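Local coordinates for mnemiopsin 1 (Mnemiopsis leidyi, PDB 5VP3), which emits light as a calcium-regulated photoprotein of a ctenophore, most likely when calcium ions bind its EF-hand loops, at residues A[7-10]-A[11-14]; A[59-62]-A[63-66]; A[123-126]-A[127-131]. All coordinates share one frame; numbering follows the deposited sequence.

Contact 1: residues A[7-10]-A[11-14]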
# COMPACT_ATOMS: atom_id res chain seq x y z
N ASN A 7 -3.00 5.12 -19.71
CA ASN A 7 -3.74 5.60 -18.55
C ASN A 7 -3.39 4.89 -17.24
O ASN A 7 -4.08 5.13 -16.24
CB ASN A 7 -5.22 5.46 -18.83
CG ASN A 7 -5.57 4.06 -19.23
OD1 ASN A 7 -4.97 3.09 -18.75
ND2 ASN A 7 -6.55 3.92 -20.13
N ASN A 8 -2.37 4.03 -17.22
CA ASN A 8 -1.99 3.27 -16.04
C ASN A 8 -0.47 3.12 -16.00
O ASN A 8 0.12 2.52 -16.91
CB ASN A 8 -2.66 1.90 -16.04
CG ASN A 8 -2.26 1.03 -14.83
OD1 ASN A 8 -1.24 0.32 -14.85
ND2 ASN A 8 -3.09 1.06 -13.80
N GLU A 9 0.15 3.62 -14.95
CA GLU A 9 1.59 3.60 -14.80
C GLU A 9 2.18 2.22 -14.76
O GLU A 9 3.25 2.06 -15.16
CB GLU A 9 2.07 4.36 -13.56
CG GLU A 9 2.36 5.83 -13.71
CD GLU A 9 3.34 6.14 -14.77
OE1 GLU A 9 4.51 5.85 -14.65
OE2 GLU A 9 2.89 6.67 -15.74
N SER A 10 1.49 1.23 -14.25
CA SER A 10 2.07 -0.10 -14.20
C SER A 10 2.10 -0.76 -15.58
O SER A 10 3.09 -1.41 -15.94
CB SER A 10 1.32 -0.98 -13.19
OG SER A 10 1.70 -0.66 -11.84
N TYR A 11 1.02 -0.62 -16.36
CA TYR A 11 1.07 -1.02 -17.77
C TYR A 11 2.15 -0.24 -18.51
O TYR A 11 2.97 -0.83 -19.23
CB TYR A 11 -0.30 -0.84 -18.45
CG TYR A 11 -1.20 -2.02 -18.23
CD1 TYR A 11 -0.87 -3.28 -18.72
CD2 TYR A 11 -2.38 -1.89 -17.52
CE1 TYR A 11 -1.70 -4.38 -18.49
CE2 TYR A 11 -3.20 -2.97 -17.29
CZ TYR A 11 -2.87 -4.20 -17.79
OH TYR A 11 -3.73 -5.24 -17.53
N ARG A 12 2.18 1.08 -18.34
CA ARG A 12 3.25 1.86 -18.96
C ARG A 12 4.61 1.23 -18.67
O ARG A 12 5.43 1.03 -19.57
CB ARG A 12 3.19 3.30 -18.46
CG ARG A 12 4.18 4.25 -19.12
CD ARG A 12 4.27 5.52 -18.27
NE ARG A 12 5.30 6.44 -18.74
CZ ARG A 12 5.72 7.52 -18.08
NH1 ARG A 12 5.21 7.84 -16.88
NH2 ARG A 12 6.68 8.27 -18.60
N TYR A 13 4.86 0.88 -17.42
CA TYR A 13 6.19 0.40 -17.07
C TYR A 13 6.48 -0.95 -17.70
O TYR A 13 7.57 -1.19 -18.23
CB TYR A 13 6.33 0.33 -15.55
CG TYR A 13 7.51 -0.45 -15.15
CD1 TYR A 13 8.79 0.03 -15.37
CD2 TYR A 13 7.37 -1.69 -14.57
CE1 TYR A 13 9.89 -0.69 -15.01
CE2 TYR A 13 8.47 -2.43 -14.20
CZ TYR A 13 9.73 -1.92 -14.43
OH TYR A 13 10.83 -2.65 -14.05
N LEU A 14 5.52 -1.87 -17.62
CA LEU A 14 5.76 -3.20 -18.16
C LEU A 14 6.05 -3.12 -19.64
O LEU A 14 7.02 -3.72 -20.13
CB LEU A 14 4.55 -4.09 -17.89
CG LEU A 14 4.32 -4.37 -16.40
CD1 LEU A 14 3.01 -5.06 -16.25
CD2 LEU A 14 5.48 -5.23 -15.81

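Contact 2: residues A[59-62]-A[63-66]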
# COMPACT_ATOMS: atom_id res chain seq x y z
N TRP A 59 -5.91 9.01 4.72
CA TRP A 59 -5.46 8.02 5.69
C TRP A 59 -4.08 8.35 6.24
O TRP A 59 -3.90 8.37 7.48
CB TRP A 59 -5.53 6.64 5.05
CG TRP A 59 -6.95 6.34 4.69
CD1 TRP A 59 -7.50 6.44 3.46
CD2 TRP A 59 -8.02 5.97 5.59
NE1 TRP A 59 -8.85 6.15 3.52
CE2 TRP A 59 -9.19 5.87 4.81
CE3 TRP A 59 -8.11 5.75 6.96
CZ2 TRP A 59 -10.42 5.51 5.34
CZ3 TRP A 59 -9.33 5.40 7.50
CH2 TRP A 59 -10.48 5.28 6.67
N PRO A 60 -3.08 8.62 5.39
CA PRO A 60 -1.80 9.08 5.93
C PRO A 60 -1.93 10.38 6.67
O PRO A 60 -1.22 10.60 7.65
CB PRO A 60 -0.91 9.25 4.69
CG PRO A 60 -1.88 9.28 3.51
CD PRO A 60 -3.01 8.42 3.93
N ASP A 61 -2.85 11.25 6.24
CA ASP A 61 -3.04 12.48 6.99
C ASP A 61 -3.58 12.18 8.38
O ASP A 61 -3.21 12.86 9.35
CB ASP A 61 -3.94 13.45 6.22
CG ASP A 61 -4.13 14.76 6.95
OD1 ASP A 61 -3.19 15.59 6.97
OD2 ASP A 61 -5.23 14.94 7.52
N ARG A 62 -4.44 11.16 8.53
CA ARG A 62 -4.87 10.77 9.88
C ARG A 62 -3.72 10.16 10.68
O ARG A 62 -3.60 10.36 11.89
CB ARG A 62 -6.05 9.79 9.80
CG ARG A 62 -7.39 10.49 9.62
CD ARG A 62 -8.55 9.50 9.67
NE ARG A 62 -8.61 8.80 10.96
CZ ARG A 62 -9.43 7.77 11.21
NH1 ARG A 62 -10.25 7.32 10.27
NH2 ARG A 62 -9.43 7.20 12.41
N MET A 63 -2.84 9.42 10.01
CA MET A 63 -1.66 8.90 10.68
C MET A 63 -0.86 10.06 11.27
O MET A 63 -0.54 10.06 12.46
CB MET A 63 -0.84 8.08 9.68
CG MET A 63 0.38 7.40 10.22
SD MET A 63 -0.15 6.13 11.38
CE MET A 63 1.01 6.40 12.71
N ARG A 64 -0.62 11.09 10.45
CA ARG A 64 0.11 12.29 10.88
C ARG A 64 -0.50 12.90 12.13
O ARG A 64 0.22 13.34 13.04
CB ARG A 64 0.10 13.32 9.73
CG ARG A 64 0.71 14.66 10.05
CD ARG A 64 0.61 15.61 8.87
NE ARG A 64 -0.73 16.15 8.70
CZ ARG A 64 -1.22 17.18 9.39
NH1 ARG A 64 -0.48 17.82 10.28
NH2 ARG A 64 -2.47 17.58 9.17
N GLN A 65 -1.84 12.92 12.22
CA GLN A 65 -2.49 13.56 13.35
C GLN A 65 -2.19 12.84 14.65
O GLN A 65 -2.12 13.48 15.70
CB GLN A 65 -3.99 13.59 13.14
CG GLN A 65 -4.45 14.45 11.96
CD GLN A 65 -5.95 14.36 11.72
OE1 GLN A 65 -6.74 14.36 12.67
NE2 GLN A 65 -6.36 14.25 10.43
N LEU A 66 -2.01 11.51 14.60
CA LEU A 66 -1.90 10.69 15.79
C LEU A 66 -0.49 10.57 16.32
O LEU A 66 -0.29 9.94 17.34
CB LEU A 66 -2.42 9.29 15.52
CG LEU A 66 -3.91 9.25 15.31
CD1 LEU A 66 -4.25 7.97 14.69
CD2 LEU A 66 -4.65 9.39 16.61

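Contact 3: residues A[123-126]-A[127-131]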
# COMPACT_ATOMS: atom_id res chain seq x y z
N LEU A 123 8.28 -0.56 -4.79
CA LEU A 123 7.51 0.59 -4.34
C LEU A 123 6.79 0.27 -3.05
O LEU A 123 6.48 1.19 -2.28
CB LEU A 123 6.52 1.07 -5.40
CG LEU A 123 7.17 1.49 -6.72
CD1 LEU A 123 6.13 1.93 -7.73
CD2 LEU A 123 8.15 2.61 -6.47
N ILE A 124 6.59 -1.01 -2.77
CA ILE A 124 6.04 -1.39 -1.47
C ILE A 124 7.04 -1.08 -0.38
O ILE A 124 6.66 -0.64 0.70
CB ILE A 124 5.66 -2.87 -1.42
CG1 ILE A 124 4.54 -3.18 -2.40
CG2 ILE A 124 5.23 -3.24 0.02
CD1 ILE A 124 4.18 -4.68 -2.48
N ALA A 125 8.33 -1.35 -0.63
CA ALA A 125 9.36 -1.04 0.36
C ALA A 125 9.49 0.45 0.56
O ALA A 125 9.70 0.91 1.68
CB ALA A 125 10.70 -1.64 -0.08
N LEU A 126 9.39 1.22 -0.52
CA LEU A 126 9.37 2.67 -0.39
C LEU A 126 8.24 3.13 0.54
O LEU A 126 8.42 4.00 1.40
CB LEU A 126 9.22 3.31 -1.80
CG LEU A 126 8.81 4.79 -1.88
CD1 LEU A 126 9.97 5.69 -1.48
CD2 LEU A 126 8.39 5.18 -3.24
N LEU A 127 7.03 2.59 0.34
CA LEU A 127 5.91 2.98 1.19
C LEU A 127 6.15 2.57 2.64
O LEU A 127 5.90 3.34 3.57
CB LEU A 127 4.64 2.34 0.65
CG LEU A 127 3.30 2.58 1.33
CD1 LEU A 127 2.90 3.97 1.09
CD2 LEU A 127 2.23 1.66 0.80
N SER A 128 6.68 1.38 2.85
CA SER A 128 6.88 0.89 4.21
C SER A 128 7.94 1.70 4.93
O SER A 128 7.75 2.08 6.10
CB SER A 128 7.27 -0.59 4.16
OG SER A 128 7.51 -1.11 5.44
N ASN A 129 9.06 1.99 4.27
CA ASN A 129 10.14 2.74 4.92
C ASN A 129 9.79 4.21 5.17
O ASN A 129 10.33 4.82 6.11
CB ASN A 129 11.41 2.60 4.09
CG ASN A 129 12.06 1.23 4.30
OD1 ASN A 129 12.19 0.77 5.42
ND2 ASN A 129 12.43 0.55 3.22
N ALA A 130 8.86 4.78 4.39
CA ALA A 130 8.41 6.12 4.72
C ALA A 130 7.46 6.11 5.90
O ALA A 130 7.51 7.00 6.77
CB ALA A 130 7.73 6.76 3.51
N TYR A 131 6.56 5.15 5.94
CA TYR A 131 5.67 5.09 7.09
C TYR A 131 6.45 4.77 8.35
O TYR A 131 6.11 5.24 9.44
CB TYR A 131 4.63 4.01 6.87
CG TYR A 131 3.31 4.49 6.39
CD1 TYR A 131 3.03 4.55 5.04
CD2 TYR A 131 2.31 4.84 7.28
CE1 TYR A 131 1.78 4.95 4.58
CE2 TYR A 131 1.08 5.26 6.84
CZ TYR A 131 0.83 5.33 5.47
OH TYR A 131 -0.40 5.71 4.98

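Contact 1: residues A[7-10]-A[11-14]
Asn8 OD1 is held by two backbone N-H groups from the start of helix 9-16. Tyr11 N gives the straighter bond, 2.9 Å to Asn8 OD1, in the plane of the side-chain carbonyl, while the bond from Ser10 N to the same oxygen is bent and weak. This is a classic N-cap: Asn8 sits just before the first turn, whose N-H groups have no earlier carbonyl to bond to. With CG anti to the backbone N (chi1 178°), the amide is turned toward the N-H groups of that turn, and OD1 also meets Tyr11 CD2 at 3.6 Å, the amide and ring planes 64° apart. The main chain of Asn8 joins in, its O accepting from Arg12 N at 2.9 Å. Glu9 and Arg12, one turn apart, run side by side on the outer side of the helix. Arg12 reaches out extended, whereas Glu9 bends at chi2 to bring its carboxylate alongside. The salt bridge closes at 2.8 Å from Arg12 NH1 to Glu9 OE2, on the syn side of that oxygen and close to the guanidinium plane. The carboxylate meets the guanidinium at its edge, through NH1; the two planes stand 79° apart, so the groups do not form a coplanar pair. Glu9 OE2 also lies 3.1 Å from Arg12 CD. Inward, Ser10 OG bonds to His87 O and Tyr11 OH to Glu103 OE2, while Leu14 and Asn8 touch Val107 of helix 101-117. The first turn is thus fixed twice, by a neutral cap inside and an ion pair outside; the negative charge of Glu9, near the amino end, would probably also suit the helix dipole.

Contact 2: residues A[59-62]-A[63-66]
The guanidinium of Arg64 meets the carboxylate of Asp61 edge-on: Asp61 OD1 lies in the guanidinium plane, gripped side-on by NE and NH2 together. This i to i+3 salt bridge lies within helix 53-66, the helix that follows the metal-binding loop Asp44 to Glu55 in an EF-hand. Arg64 NE and Arg64 NH2 each stand 3.1 Å from Asp61 OD1. Both arrive from the same face of the carboxylate, NE from well above its plane and NH2 nearer to it on the syn side, with the two flat groups 42° apart. Asp61 can be reached because its CG is anti to the backbone N (chi1 -179°), which lays the carboxylate alongside the next turn; Arg64 bends at chi3 (76°) to turn its NE edge toward it. The other oxygen is used too: Gln65 NE2 bonds to Asp61 OD2 at 3.2 Å, from above the carboxylate plane. One aspartate therefore ties down two side chains of the following turn, on a side of the helix where Arg64 and Gln65 are exposed. Arg62 turns elsewhere, to a salt bridge with Asp156, and Met63 buries its end against Val134 and Leu135 of helix 123-135. Beneath the polar groups, Trp59 O accepts from Met63 N and Pro60 O from Arg64 N, both at 2.9 Å. Leu66 N makes a weak bond to Arg62 O, at 3.3 Å, and a shorter one to Met63 O, at 3.0 Å.

Contact 3: residues A[123-126]-A[127-131]
Asn129 folds back along the helix over Ala125, one turn earlier. Its CB lies 3.4 Å from Ala125 O. Asn129 CG stays beside that oxygen of Ala125, at 3.5 Å. The tip, Asn129 ND2, comes to 3.2 Å from Ala125 O. With CG anti to the carbonyl carbon (chi1 -77°), the amide is carried back toward the preceding turn. Beneath it, Asn129 N gives Ala125 O a nearly straight main-chain bond of 2.9 Å. Similar i to i+4 bonds run from Leu127 N to Leu123 O and from Ser128 N to Ile124 O, and continue through Ala130 N to Leu126 O and Tyr131 N to Leu127 O.

Several of the other side chains pack on neighbouring helices. Leu127 has CG anti to its backbone N (chi1 -179°), and its methyl end reaches Phe84 of helix 71-87, which Ile124 also touches. Ser128 packs on Leu182 and Phe186 of helix 179-190, whereas Leu126 is exposed. Glu112 accepts from the N-H groups of Leu123 and Ile124 with its two oxygens. Helix 123-135 leads into the loop whose Asp136, Asp140, Thr142 and Glu147 bind cadmium, so it is the entering helix of an EF-hand. Cohesion within these turns therefore rests chiefly on main-chain bonds, leaving the apolar side chains to join them to the surrounding helices.

Contacts 1, 2 and 3 follow one another along the chain, contact 1 at the start of helix 9-16, contact 2 within helix 53-66 and contact 3 within helix 123-135. Contacts 1 and 2 lie on opposite sides of the chain's centre, about 29 Å apart between centres. Contact 3 is nearer the middle, its centre about 20 Å from that of contact 1 and 16 Å from that of contact 2. Only contacts 2 and 3 touch: Tyr131 OH lies 3.6 Å from Pro60 CB, and Tyr131 CE2 4.1 Å from Met63 CG. That packing joins the exiting helix of the first EF-hand to the entering helix of a later one, while contact 1 caps an amino-terminal helix beside helix 101-117.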